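Local coordinates for periplasmic binding protein/LacI transcriptional regulator (Clostridium phytofermentans, PDB 3BRS), which probably binds a sugar outside the cell and delivers it for uptake, in the manner of a periplasmic binding protein, at residues Glu49-Leu52 with Val53-Leu57; Gly180-Glu183 with Leu184-Tyr188; Ala257-Leu261 with Lys262-Val266. One frame throughout, in Å; residues are numbered along the deposited sequence.

Contact 1 (Glu49-Leu52 with Val53-Leu57)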
ATOM      1  N   GLU A  49      -7.666  -4.722   6.802  1.00 32.86           N
ATOM      2  CA  GLU A  49      -7.529  -6.177   6.763  1.00 34.48           C
ATOM      3  C   GLU A  49      -8.850  -6.878   6.738  1.00 36.75           C
ATOM      4  O   GLU A  49      -8.902  -8.113   6.688  1.00 38.39           O
ATOM      5  CB  GLU A  49      -6.694  -6.715   7.941  1.00 36.74           C
ATOM      6  CG  GLU A  49      -7.405  -6.724   9.288  1.00 42.66           C
ATOM      7  CD  GLU A  49      -7.271  -5.419  10.053  1.00 37.88           C
ATOM      8  OE1 GLU A  49      -7.220  -5.523  11.308  1.00 43.07           O
ATOM      9  OE2 GLU A  49      -7.181  -4.309   9.438  1.00 41.43           O
ATOM     10  N   ASP A  50      -9.957  -6.134   6.799  1.00 38.67           N
ATOM     11  CA  ASP A  50     -11.250  -6.805   6.883  1.00 33.41           C
ATOM     12  C   ASP A  50     -11.702  -7.305   5.500  1.00 31.78           C
ATOM     13  O   ASP A  50     -12.676  -6.871   4.899  1.00 32.09           O
ATOM     14  CB  ASP A  50     -12.244  -5.850   7.548  1.00 31.37           C
ATOM     15  CG  ASP A  50     -13.446  -6.552   8.061  1.00 31.44           C
ATOM     16  OD1 ASP A  50     -13.605  -7.780   7.863  1.00 30.58           O
ATOM     17  OD2 ASP A  50     -14.286  -5.869   8.701  1.00 47.30           O
ATOM     18  N   TYR A  51     -11.014  -8.265   4.950  1.00 30.31           N
ATOM     19  CA  TYR A  51     -11.433  -8.726   3.594  1.00 28.59           C
ATOM     20  C   TYR A  51     -12.871  -9.310   3.549  1.00 30.90           C
ATOM     21  O   TYR A  51     -13.468  -9.365   2.462  1.00 31.00           O
ATOM     22  CB  TYR A  51     -10.359  -9.690   2.913  1.00 25.18           C
ATOM     23  CG  TYR A  51     -10.403 -11.120   3.434  1.00 33.08           C
ATOM     24  CD1 TYR A  51     -11.402 -12.020   2.983  1.00 32.49           C
ATOM     25  CD2 TYR A  51      -9.525 -11.544   4.419  1.00 24.86           C
ATOM     26  CE1 TYR A  51     -11.525 -13.356   3.467  1.00 29.33           C
ATOM     27  CE2 TYR A  51      -9.665 -12.891   4.950  1.00 33.19           C
ATOM     28  CZ  TYR A  51     -10.659 -13.753   4.437  1.00 29.63           C
ATOM     29  OH  TYR A  51     -10.813 -15.048   4.842  1.00 39.44           O
ATOM     30  N   LEU A  52     -13.455  -9.705   4.689  1.00 29.82           N
ATOM     31  CA  LEU A  52     -14.695 -10.477   4.611  1.00 31.31           C
ATOM     32  C   LEU A  52     -15.806  -9.438   4.326  1.00 30.45           C
ATOM     33  O   LEU A  52     -16.814  -9.661   3.595  1.00 26.83           O
ATOM     34  CB  LEU A  52     -14.937 -11.207   5.954  1.00 32.25           C
ATOM     35  CG  LEU A  52     -14.337 -12.637   6.025  1.00 26.87           C
ATOM     36  CD1 LEU A  52     -14.331 -13.341   7.374  1.00 23.02           C
ATOM     37  CD2 LEU A  52     -15.111 -13.475   5.076  1.00 26.24           C
ATOM     38  N   VAL A  53     -15.507  -8.248   4.843  1.00 33.40           N
ATOM     39  CA  VAL A  53     -16.389  -7.118   4.781  1.00 33.73           C
ATOM     40  C   VAL A  53     -16.194  -6.462   3.470  1.00 31.13           C
ATOM     41  O   VAL A  53     -17.166  -5.978   2.870  1.00 32.45           O
ATOM     42  CB  VAL A  53     -16.188  -6.177   5.946  1.00 33.94           C
ATOM     43  CG1 VAL A  53     -16.865  -4.846   5.699  1.00 30.56           C
ATOM     44  CG2 VAL A  53     -16.881  -6.774   7.213  1.00 27.71           C
ATOM     45  N   GLN A  54     -14.968  -6.446   3.015  1.00 24.54           N
ATOM     46  CA  GLN A  54     -14.706  -5.983   1.614  1.00 26.25           C
ATOM     47  C   GLN A  54     -15.356  -6.832   0.552  1.00 26.19           C
ATOM     48  O   GLN A  54     -15.947  -6.322  -0.405  1.00 27.04           O
ATOM     49  CB  GLN A  54     -13.211  -5.896   1.292  1.00 26.83           C
ATOM     50  CG  GLN A  54     -13.005  -4.830   0.181  1.00 31.20           C
ATOM     51  CD  GLN A  54     -11.593  -4.824  -0.415  1.00 35.41           C
ATOM     52  OE1 GLN A  54     -10.930  -5.922  -0.630  1.00 26.27           O
ATOM     53  NE2 GLN A  54     -11.063  -3.580  -0.609  1.00 28.12           N
ATOM     54  N   ASN A  55     -15.307  -8.153   0.748  1.00 23.73           N
ATOM     55  CA  ASN A  55     -16.087  -9.075  -0.116  1.00 24.39           C
ATOM     56  C   ASN A  55     -17.599  -8.845  -0.116  1.00 25.41           C
ATOM     57  O   ASN A  55     -18.280  -8.908  -1.162  1.00 29.55           O
ATOM     58  CB  ASN A  55     -15.800 -10.512   0.273  1.00 26.36           C
ATOM     59  CG  ASN A  55     -14.421 -10.984  -0.218  1.00 35.40           C
ATOM     60  OD1 ASN A  55     -13.578 -10.213  -0.709  1.00 28.23           O
ATOM     61  ND2 ASN A  55     -14.223 -12.240  -0.114  1.00 30.60           N
ATOM     62  N   GLU A  56     -18.172  -8.599   1.040  1.00 25.25           N
ATOM     63  CA  GLU A  56     -19.597  -8.211   1.122  1.00 25.05           C
ATOM     64  C   GLU A  56     -19.895  -6.961   0.331  1.00 25.48           C
ATOM     65  O   GLU A  56     -20.900  -6.899  -0.353  1.00 32.34           O
ATOM     66  CB  GLU A  56     -19.891  -7.928   2.586  1.00 32.25           C
ATOM     67  CG  GLU A  56     -20.122  -9.210   3.365  1.00 37.79           C
ATOM     68  CD  GLU A  56     -20.520  -8.963   4.806  1.00 49.95           C
ATOM     69  OE1 GLU A  56     -20.416  -7.805   5.347  1.00 44.92           O
ATOM     70  OE2 GLU A  56     -20.942  -9.974   5.392  1.00 50.64           O
ATOM     71  N   LEU A  57     -19.037  -5.940   0.457  1.00 21.48           N
ATOM     72  CA  LEU A  57     -19.165  -4.626  -0.260  1.00 22.15           C
ATOM     73  C   LEU A  57     -19.013  -4.813  -1.769  1.00 28.62           C
ATOM     74  O   LEU A  57     -19.701  -4.183  -2.558  1.00 31.76           O
ATOM     75  CB  LEU A  57     -18.051  -3.733   0.213  1.00 19.47           C
ATOM     76  CG  LEU A  57     -18.230  -3.144   1.650  1.00 37.80           C
ATOM     77  CD1 LEU A  57     -17.043  -2.267   2.060  1.00 30.72           C
ATOM     78  CD2 LEU A  57     -19.518  -2.319   1.837  1.00 30.40           C
TER

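Contact 2 (Gly180-Glu183 with Leu184-Tyr188)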
ATOM      1  N   GLY A 180       4.468  -3.139  18.598  1.00 27.80           N
ATOM      2  CA  GLY A 180       5.419  -4.137  17.988  1.00 23.83           C
ATOM      3  C   GLY A 180       6.796  -3.541  17.890  1.00 25.69           C
ATOM      4  O   GLY A 180       7.789  -4.240  18.001  1.00 29.74           O
ATOM      5  N   THR A 181       6.869  -2.232  17.712  1.00 23.63           N
ATOM      6  CA  THR A 181       8.157  -1.528  17.744  1.00 23.19           C
ATOM      7  C   THR A 181       8.794  -1.542  19.138  1.00 29.49           C
ATOM      8  O   THR A 181      10.016  -1.804  19.334  1.00 29.86           O
ATOM      9  CB  THR A 181       7.940  -0.059  17.313  1.00 24.39           C
ATOM     10  OG1 THR A 181       7.531  -0.067  15.922  1.00 30.28           O
ATOM     11  CG2 THR A 181       9.233   0.637  17.304  1.00 16.00           C
ATOM     12  N   VAL A 182       7.949  -1.270  20.135  1.00 31.27           N
ATOM     13  CA  VAL A 182       8.417  -1.360  21.496  1.00 29.16           C
ATOM     14  C   VAL A 182       8.877  -2.780  21.754  1.00 31.98           C
ATOM     15  O   VAL A 182       9.932  -2.972  22.321  1.00 33.69           O
ATOM     16  CB  VAL A 182       7.306  -0.928  22.496  1.00 27.28           C
ATOM     17  CG1 VAL A 182       7.700  -1.353  23.945  1.00 25.60           C
ATOM     18  CG2 VAL A 182       7.120   0.650  22.416  1.00 24.36           C
ATOM     19  N   GLU A 183       8.095  -3.783  21.345  1.00 34.79           N
ATOM     20  CA  GLU A 183       8.479  -5.192  21.628  1.00 36.72           C
ATOM     21  C   GLU A 183       9.800  -5.568  20.960  1.00 34.23           C
ATOM     22  O   GLU A 183      10.711  -6.108  21.598  1.00 34.27           O
ATOM     23  CB  GLU A 183       7.358  -6.157  21.216  1.00 34.88           C
ATOM     24  CG  GLU A 183       7.752  -7.645  21.278  1.00 86.93           C
ATOM     25  CD  GLU A 183       6.586  -8.591  20.944  1.00 42.87           C
ATOM     26  OE1 GLU A 183       5.820  -8.294  19.982  1.00 89.12           O
ATOM     27  OE2 GLU A 183       6.430  -9.617  21.661  1.00 89.71           O
ATOM     28  N   LEU A 184       9.946  -5.244  19.688  1.00 32.35           N
ATOM     29  CA  LEU A 184      11.196  -5.552  19.002  1.00 33.38           C
ATOM     30  C   LEU A 184      12.392  -4.841  19.594  1.00 36.41           C
ATOM     31  O   LEU A 184      13.423  -5.483  19.787  1.00 36.91           O
ATOM     32  CB  LEU A 184      11.142  -5.191  17.499  1.00 34.00           C
ATOM     33  CG  LEU A 184      10.612  -6.124  16.399  1.00 31.65           C
ATOM     34  CD1 LEU A 184       9.362  -6.876  16.810  1.00 41.00           C
ATOM     35  CD2 LEU A 184      10.379  -5.291  15.145  1.00 34.58           C
ATOM     36  N   LEU A 185      12.310  -3.521  19.831  1.00 35.03           N
ATOM     37  CA  LEU A 185      13.494  -2.828  20.363  1.00 35.42           C
ATOM     38  C   LEU A 185      13.806  -3.200  21.845  1.00 37.22           C
ATOM     39  O   LEU A 185      14.939  -3.070  22.311  1.00 38.54           O
ATOM     40  CB  LEU A 185      13.400  -1.329  20.204  1.00 32.86           C
ATOM     41  CG  LEU A 185      13.379  -0.833  18.789  1.00 19.85           C
ATOM     42  CD1 LEU A 185      13.076   0.668  18.752  1.00 33.89           C
ATOM     43  CD2 LEU A 185      14.667  -1.111  18.031  1.00 35.38           C
ATOM     44  N   THR A 186      12.815  -3.717  22.549  1.00 37.97           N
ATOM     45  CA  THR A 186      13.085  -4.340  23.835  1.00 39.52           C
ATOM     46  C   THR A 186      13.832  -5.663  23.719  1.00 43.39           C
ATOM     47  O   THR A 186      14.748  -5.954  24.510  1.00 43.69           O
ATOM     48  CB  THR A 186      11.813  -4.515  24.610  1.00 37.89           C
ATOM     49  OG1 THR A 186      11.279  -3.208  24.825  1.00 41.91           O
ATOM     50  CG2 THR A 186      12.142  -5.096  25.999  1.00 54.80           C
ATOM     51  N   LYS A 187      13.435  -6.470  22.744  1.00 45.13           N
ATOM     52  CA  LYS A 187      13.941  -7.826  22.644  1.00 45.13           C
ATOM     53  C   LYS A 187      15.228  -7.907  21.862  1.00 44.31           C
ATOM     54  O   LYS A 187      16.025  -8.823  22.051  1.00 46.55           O
ATOM     55  CB  LYS A 187      12.877  -8.731  22.023  1.00 44.70           C
ATOM     56  CG  LYS A 187      13.323 -10.155  21.889  1.00 43.91           C
ATOM     57  CD  LYS A 187      12.110 -11.085  21.738  1.00 47.41           C
ATOM     58  CE  LYS A 187      12.565 -12.534  21.659  1.00 56.22           C
ATOM     59  NZ  LYS A 187      11.449 -13.430  22.087  1.00 61.06           N
ATOM     60  N   TYR A 188      15.447  -6.957  20.968  1.00 41.20           N
ATOM     61  CA  TYR A 188      16.671  -6.943  20.195  1.00 38.63           C
ATOM     62  C   TYR A 188      17.330  -5.563  20.311  1.00 38.93           C
ATOM     63  O   TYR A 188      17.119  -4.681  19.460  1.00 34.72           O
ATOM     64  CB  TYR A 188      16.443  -7.377  18.732  1.00 37.52           C
ATOM     65  CG  TYR A 188      15.508  -8.585  18.551  1.00 36.75           C
ATOM     66  CD1 TYR A 188      16.005  -9.879  18.646  1.00 47.27           C
ATOM     67  CD2 TYR A 188      14.164  -8.442  18.270  1.00 34.86           C
ATOM     68  CE1 TYR A 188      15.184 -10.992  18.486  1.00 40.76           C
ATOM     69  CE2 TYR A 188      13.348  -9.527  18.149  1.00 33.16           C
ATOM     70  CZ  TYR A 188      13.875 -10.819  18.259  1.00 45.55           C
ATOM     71  OH  TYR A 188      13.122 -11.977  18.131  1.00 47.00           O
TER

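Contact 3 (Ala257-Leu261 with Lys262-Val266)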
ATOM      1  N   ALA A 257     -10.298   3.420 -17.100  1.00 33.72           N
ATOM      2  CA  ALA A 257     -11.561   2.629 -17.060  1.00 34.63           C
ATOM      3  C   ALA A 257     -12.405   3.106 -18.229  1.00 32.01           C
ATOM      4  O   ALA A 257     -13.222   2.341 -18.789  1.00 29.38           O
ATOM      5  CB  ALA A 257     -12.326   2.897 -15.781  1.00 36.45           C
ATOM      6  N   LEU A 258     -12.174   4.369 -18.593  1.00 31.75           N
ATOM      7  CA  LEU A 258     -12.858   4.979 -19.698  1.00 33.76           C
ATOM      8  C   LEU A 258     -12.481   4.342 -21.041  1.00 31.93           C
ATOM      9  O   LEU A 258     -13.323   4.115 -21.893  1.00 30.16           O
ATOM     10  CB  LEU A 258     -12.596   6.471 -19.709  1.00 36.32           C
ATOM     11  CG  LEU A 258     -13.554   7.374 -18.912  1.00 49.91           C
ATOM     12  CD1 LEU A 258     -13.473   8.823 -19.469  1.00 38.65           C
ATOM     13  CD2 LEU A 258     -14.973   6.814 -19.004  1.00 38.39           C
ATOM     14  N   LYS A 259     -11.210   3.997 -21.199  1.00 33.77           N
ATOM     15  CA  LYS A 259     -10.760   3.375 -22.419  1.00 33.44           C
ATOM     16  C   LYS A 259     -11.452   2.059 -22.583  1.00 35.52           C
ATOM     17  O   LYS A 259     -12.006   1.796 -23.652  1.00 36.09           O
ATOM     18  CB  LYS A 259      -9.259   3.234 -22.427  1.00 33.25           C
ATOM     19  CG  LYS A 259      -8.633   4.596 -22.308  1.00 36.70           C
ATOM     20  CD  LYS A 259      -7.506   4.761 -23.232  1.00 40.60           C
ATOM     21  CE  LYS A 259      -7.227   6.223 -23.455  1.00 44.97           C
ATOM     22  NZ  LYS A 259      -6.984   6.390 -24.911  1.00 43.38           N
ATOM     23  N   LEU A 260     -11.530   1.276 -21.516  1.00 32.42           N
ATOM     24  CA  LEU A 260     -12.144  -0.049 -21.626  1.00 33.45           C
ATOM     25  C   LEU A 260     -13.592   0.020 -22.079  1.00 36.67           C
ATOM     26  O   LEU A 260     -14.027  -0.789 -22.881  1.00 36.60           O
ATOM     27  CB  LEU A 260     -12.157  -0.769 -20.286  1.00 31.83           C
ATOM     28  CG  LEU A 260     -10.862  -0.904 -19.523  1.00 32.52           C
ATOM     29  CD1 LEU A 260     -11.171  -1.428 -18.109  1.00 34.62           C
ATOM     30  CD2 LEU A 260      -9.929  -1.869 -20.311  1.00 36.24           C
ATOM     31  N   LEU A 261     -14.344   0.943 -21.490  1.00 37.25           N
ATOM     32  CA  LEU A 261     -15.750   1.110 -21.823  1.00 38.65           C
ATOM     33  C   LEU A 261     -15.916   1.624 -23.248  1.00 41.98           C
ATOM     34  O   LEU A 261     -16.913   1.311 -23.875  1.00 43.67           O
ATOM     35  CB  LEU A 261     -16.362   2.124 -20.870  1.00 36.31           C
ATOM     36  CG  LEU A 261     -17.295   1.855 -19.699  1.00 54.88           C
ATOM     37  CD1 LEU A 261     -17.427   0.454 -19.050  1.00 20.34           C
ATOM     38  CD2 LEU A 261     -16.804   2.841 -18.765  1.00 22.25           C
ATOM     39  N   LYS A 262     -14.990   2.475 -23.720  1.00 43.78           N
ATOM     40  CA  LYS A 262     -14.861   2.845 -25.156  1.00 43.05           C
ATOM     41  C   LYS A 262     -14.309   1.688 -26.055  1.00 42.99           C
ATOM     42  O   LYS A 262     -14.254   1.796 -27.269  1.00 41.99           O
ATOM     43  CB  LYS A 262     -13.962   4.062 -25.334  1.00 41.14           C
ATOM     44  CG  LYS A 262     -14.648   5.358 -25.409  1.00 47.83           C
ATOM     45  CD  LYS A 262     -14.638   6.060 -24.098  1.00 46.19           C
ATOM     46  CE  LYS A 262     -14.854   7.558 -24.299  1.00 50.01           C
ATOM     47  NZ  LYS A 262     -13.693   8.189 -25.017  1.00 52.35           N
ATOM     48  N   LYS A 263     -13.902   0.574 -25.483  1.00 44.90           N
ATOM     49  CA  LYS A 263     -13.522  -0.562 -26.341  1.00 47.36           C
ATOM     50  C   LYS A 263     -12.201  -0.253 -27.056  1.00 46.50           C
ATOM     51  O   LYS A 263     -11.962  -0.677 -28.201  1.00 49.30           O
ATOM     52  CB  LYS A 263     -14.639  -0.841 -27.370  1.00 48.30           C
ATOM     53  CG  LYS A 263     -15.911  -1.368 -26.780  1.00 62.98           C
ATOM     54  CD  LYS A 263     -15.918  -2.892 -26.601  1.00 59.12           C
ATOM     55  CE  LYS A 263     -17.292  -3.318 -26.062  1.00 69.66           C
ATOM     56  NZ  LYS A 263     -18.441  -2.707 -26.857  1.00 62.60           N
ATOM     57  N   GLU A 264     -11.354   0.478 -26.345  1.00 41.96           N
ATOM     58  CA  GLU A 264     -10.146   1.064 -26.842  1.00 39.03           C
ATOM     59  C   GLU A 264      -8.897   0.462 -26.088  1.00 40.34           C
ATOM     60  O   GLU A 264      -9.064  -0.129 -25.008  1.00 40.72           O
ATOM     61  CB  GLU A 264     -10.382   2.589 -26.813  1.00 36.51           C
ATOM     62  CG  GLU A 264      -9.243   3.503 -26.834  1.00 44.01           C
ATOM     63  CD  GLU A 264      -9.744   4.941 -26.875  1.00 51.02           C
ATOM     64  OE1 GLU A 264     -10.961   5.164 -26.612  1.00 56.93           O
ATOM     65  OE2 GLU A 264      -8.943   5.858 -27.206  1.00 57.92           O
ATOM     66  N   TYR A 265      -7.697   0.505 -26.708  1.00 38.66           N
ATOM     67  CA  TYR A 265      -6.507  -0.294 -26.275  1.00 35.74           C
ATOM     68  C   TYR A 265      -6.028   0.256 -24.978  1.00 33.02           C
ATOM     69  O   TYR A 265      -5.779   1.437 -24.859  1.00 30.37           O
ATOM     70  CB  TYR A 265      -5.283  -0.221 -27.241  1.00 33.08           C
ATOM     71  CG  TYR A 265      -4.020  -0.896 -26.661  1.00 39.68           C
ATOM     72  CD1 TYR A 265      -3.978  -2.311 -26.510  1.00 30.19           C
ATOM     73  CD2 TYR A 265      -2.911  -0.153 -26.211  1.00 28.86           C
ATOM     74  CE1 TYR A 265      -2.905  -2.976 -25.982  1.00 38.69           C
ATOM     75  CE2 TYR A 265      -1.785  -0.822 -25.647  1.00 43.75           C
ATOM     76  CZ  TYR A 265      -1.817  -2.258 -25.537  1.00 40.23           C
ATOM     77  OH  TYR A 265      -0.798  -3.022 -25.012  1.00 45.05           O
ATOM     78  N   VAL A 266      -5.868  -0.591 -23.989  1.00 31.95           N
ATOM     79  CA  VAL A 266      -5.186  -0.095 -22.811  1.00 32.68           C
ATOM     80  C   VAL A 266      -4.203  -1.148 -22.337  1.00 31.63           C
ATOM     81  O   VAL A 266      -4.534  -2.321 -22.309  1.00 29.48           O
ATOM     82  CB  VAL A 266      -6.231   0.331 -21.704  1.00 33.10           C
ATOM     83  CG1 VAL A 266      -6.848  -0.943 -21.045  1.00 45.52           C
ATOM     84  CG2 VAL A 266      -5.579   1.188 -20.695  1.00 43.29           C
TER

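Contact 1 (Glu49-Leu52 with Val53-Leu57)
Asn-55 stands one turn beyond Tyr-51, and its side chain leans back over the carbonyl it has just bonded through the backbone. Asn-55 N donates to Tyr-51 O at 2.8 Å, and CB of Asn-55 lies 3.4 Å from the same Tyr-51 O. With CG beside the backbone N (chi1 -75°), the amide carbon CG also sits close to Tyr-51 O, at 3.3 Å. Beyond it the amide divides. OD1 lies beside Tyr-51 O as a second acceptor, without a bond, whereas ND2 reaches the edge of the tyrosine ring, 4.2 Å from CD1 and near the ring plane, with ring and amide planes 63° apart. ND2 gives its hydrogen bond to Lys-78 O.

This is the first turn of helix 51-63, which follows strand 39-42 and leads to strand 68-71 in the parallel-sheet lobe of the binding protein. Asp-50, the N-cap residue, is itself the centre of an inverse gamma turn closed by Tyr-51 N and Glu-49 O. Its carbonyl oxygen is gripped twice: Gln-54 N approaches at 3.0 Å, while Val-53 N, at 3.1 Å, comes from above the carbonyl plane over a more bent bond. A chi1 of -162° sets the Asp-50 carboxylate slantwise across the Val-53 side chain, with OD2 3.1 Å from Val-53 CG2, a close approach without a bond. Gln-54 turns its amide inward to Pro-12, Ala-72 and Ala-74.

Contact 2 (Gly180-Glu183 with Leu184-Tyr188)
Thr-186 bonds twice to Val-182 O in the last turns of helix 174-187, the helix of a beta-alpha-beta crossover between the parallel strands 164-169 and 191-196, in the mixed-sheet lobe of a periplasmic-binding-protein fold; it packs beside helix 199-211. The backbone N of Thr-186 donates at 3.0 Å and the hydroxyl OG1 of Thr-186 at 2.9 Å, the two reaching Val-182 O from opposite faces of its carbonyl plane. The torsion chi1 of -61° makes this possible, since it turns OG1 back along the helix and leaves CG2 on the far side from the backbone N. Val-182 lies beside this threonine and points the same way, with CG1 4.1 Å from Thr-186 OG1.

On the buried side, Thr-181 and Leu-185 form a matching parallel pair, CG2 of the threonine meeting CD1 of the leucine at 4.1 Å. The methyl faces Leu-185 while the Thr-181 hydroxyl turns to Ala-177 O one turn back. Ala-205 and Ala-208 of helix 199-211 touch Thr-181, and Ile-209 touches Leu-185.

Leu-184, with chi1 -87° and chi2 41°, brings its branch CD1 against the carbonyl of Gly-180, 3.3 Å from O, the acceptor for Leu-184 N. Farther out, the leucine meets Tyr-168 and Met-194 of the sheet strands.

Glu-183 and Lys-187, one turn apart, are both extended, and their charged ends do not meet: OE2 of Glu-183 stays 6.3 Å from NZ of Lys-187. The helix ends as Tyr-188 leaves helical geometry, although its N still bonds to Leu-184 O. The phenol ring of Tyr-188 then lies under the preceding lysine, with Lys-187 CG 3.7 Å above the ring centre.

Contact 3 (Ala257-Leu261 with Lys262-Val266)
Lys-259 and Glu-264 join across the end of helix 246-262 through both backbone and side chains, where the chain turns towards strand 269-271 at the edge of the parallel sheet. The backbone bonds make a Schellman motif. Glu-264 N reaches back five residues to Lys-259 O at 3.1 Å, and inside that loop Lys-263 N bonds to Leu-260 O at 2.9 Å. Lys-263 takes a positive phi of 71°, which turns the chain out of the helix. Both donors stand above the planes of their acceptor carbonyls, and the inner one is far out of its plane, at 73°. Lys-262 N, one residue earlier, keeps an ordinary helical bond to Leu-258 O.

The charged contact lies over the outer loop. Lys-259 bends at chi2 and chi4 to bring NZ 3.1 Å from OE2 of Glu-264, a salt bridge that meets the carboxylate from above its plane. The glutamate is extended and passes its CG over the lysine chain, at 4.2 Å from Lys-259 CD.

Van der Waals contact comes from three side chains. CD2 of Leu-260 lies 3.3 Å from CG1 of Val-266, tighter than usual for two carbons, so the exact value is doubtful. The aliphatic part of Lys-262 lies back against the last turn, CD 3.2 Å from Leu-258 O. Leu-260 also touches Lys-92 and Ile-94, and Leu-261 touches Lys-92 and Val-68, on strands of the parallel sheet.

Hydrophobic pairing usually covers a Schellman loop at the positions of Lys-259 and Glu-264, whereas here a salt bridge does so, and the solvent nearby would probably weaken its charge pairing. The positive charge of Lys-259 and Lys-262, their NZ atoms 6.9 Å apart, would be expected to suit the negative end of the helix dipole.

Contact 1 and contact 3 belong to the lobe of the parallel sheet and contact 2 to that of the mixed sheet; each lies on its own helix, 51-63, 246-262 and 174-187 respectively. Contacts 1 and 2 are partly buried, with inward residues facing the protein interior, while contact 3 lies on the surface and none of its touching residues is buried. Contact 1 opens a helix; contacts 2 and 3 lie at C-terminal ends. Contact 1 rests on backbone bonds to a doubly used carbonyl, with side-chain amides turned to neighbouring loops, contact 2 on a threonine hydroxyl and leucine packing, contact 3 on a salt bridge with a Schellman turn. The centres of contacts 2 and 3 lie 49 Å apart.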